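Local coordinates for 7,8-dihydro-6-hydroxymethylpterin pyrophosphokinase-dihydropteroate synthase (Plasmodium falciparum, PDB 6JWS), which probably makes dihydropterin pyrophosphate from hydroxymethyldihydropterin and ATP, then condenses it with 4-aminobenzoate to 7,8-dihydropteroate in folate biosynthesis, at residues S505-T508 against E512-K515. The protein carries 1 engineered substitution. Sequence-based numbering, arbitrary orientation.
Sequences SACT and EIIK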
# COMPACT_ATOMS: atom_id res chain seq x y z
N SER B 505 6.41 -5.11 30.10
CA SER B 505 6.31 -6.46 30.64
C SER B 505 4.90 -7.04 30.48
O SER B 505 4.60 -8.13 30.97
CB SER B 505 6.82 -6.56 32.09
OG SER B 505 5.87 -6.06 33.04
N ALA B 506 4.00 -6.28 29.84
CA ALA B 506 2.58 -6.59 29.78
C ALA B 506 2.02 -6.81 31.19
O ALA B 506 1.15 -7.65 31.41
CB ALA B 506 2.29 -7.74 28.84
N CYS B 507 2.54 -6.02 32.15
CA CYS B 507 2.05 -5.99 33.52
C CYS B 507 2.35 -7.33 34.21
O CYS B 507 1.61 -7.73 35.10
CB CYS B 507 0.56 -5.71 33.57
SG CYS B 507 0.07 -4.13 32.84
N THR B 508 3.40 -8.04 33.78
CA THR B 508 3.81 -9.23 34.49
C THR B 508 4.88 -8.91 35.54
O THR B 508 5.09 -9.74 36.42
CB THR B 508 4.34 -10.34 33.57
OG1 THR B 508 5.48 -9.85 32.86
CG2 THR B 508 3.31 -10.87 32.60
N GLU B 512 -0.06 -5.88 40.18
CA GLU B 512 -0.81 -4.94 41.00
C GLU B 512 -0.96 -3.58 40.32
O GLU B 512 -1.88 -2.83 40.62
CB GLU B 512 -0.24 -4.80 42.42
CG GLU B 512 0.08 -6.13 43.12
CD GLU B 512 -1.09 -7.09 43.33
OE1 GLU B 512 -2.24 -6.62 43.44
OE2 GLU B 512 -0.85 -8.32 43.39
N ILE B 513 -0.05 -3.27 39.37
CA ILE B 513 -0.10 -2.00 38.66
C ILE B 513 -1.46 -1.84 37.97
O ILE B 513 -1.87 -0.72 37.68
CB ILE B 513 1.08 -1.86 37.68
CG1 ILE B 513 1.36 -0.40 37.31
CG2 ILE B 513 0.92 -2.74 36.43
CD1 ILE B 513 2.72 -0.20 36.66
N ILE B 514 -2.14 -2.97 37.74
CA ILE B 514 -3.42 -3.04 37.04
C ILE B 514 -4.51 -2.36 37.86
O ILE B 514 -5.36 -1.65 37.31
CB ILE B 514 -3.72 -4.52 36.70
CG1 ILE B 514 -2.98 -4.94 35.43
CG2 ILE B 514 -5.21 -4.83 36.62
CD1 ILE B 514 -2.73 -6.44 35.36
N LYS B 515 -4.44 -2.49 39.18
CA LYS B 515 -5.37 -1.83 40.08
C LYS B 515 -5.25 -0.32 39.96
O LYS B 515 -6.20 0.40 40.26
CB LYS B 515 -5.08 -2.17 41.54
CG LYS B 515 -5.20 -3.63 41.96
CD LYS B 515 -5.01 -3.71 43.46
CE LYS B 515 -4.01 -4.75 43.91
NZ LYS B 515 -3.09 -4.23 44.95
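C507 lays its short side chain against the branches of I513 and I514. The sulfur SG of C507 lies 3.9 Å from CG2 of I513, while CB of C507 meets CD1 of I514 at 3.8 Å. The closest approach of I513 is to the sulfur and that of I514 to CB, but the two overlap on the same short side chain. CG1 of I514 lies 4.1 Å from both CB and SG of C507. In I513 the longer branch stands opposite the backbone N (chi1 -159°), which leaves the methyl CG2 to face the sulfur. All three side chains are buried.

S505 to T508 form a type I' turn, in which A506 and C507 both have positive phi. Two bonds close the turn from within. The carbonyl O of S505 accepts hydrogen bonds from N of T508 at 3.1 Å and from OG1 of T508 at 2.7 Å, the latter in the carbonyl plane on a lone pair. D503 OD1 takes hydrogen bonds from S505 OG and C507 N, tying the turn to the end of strand 500-503. R558 NE, on helix 547-564, donates a hydrogen bond to A506 O.

Both segments belong to the loop joining strands 500-503 and 525-529 of the parallel TIM barrel of the dihydropteroate synthase part. L528 of the second strand also touches C507, F489 packs on I513, and F561 and L562 pack on I514. The C507 side chain is about 11 Å from the bound pteroic acid, so C507 does not line that site directly. With sulfur and hydrocarbon alone meeting here, the two segments are joined by dispersion and the exclusion of water, without directional bonds between them.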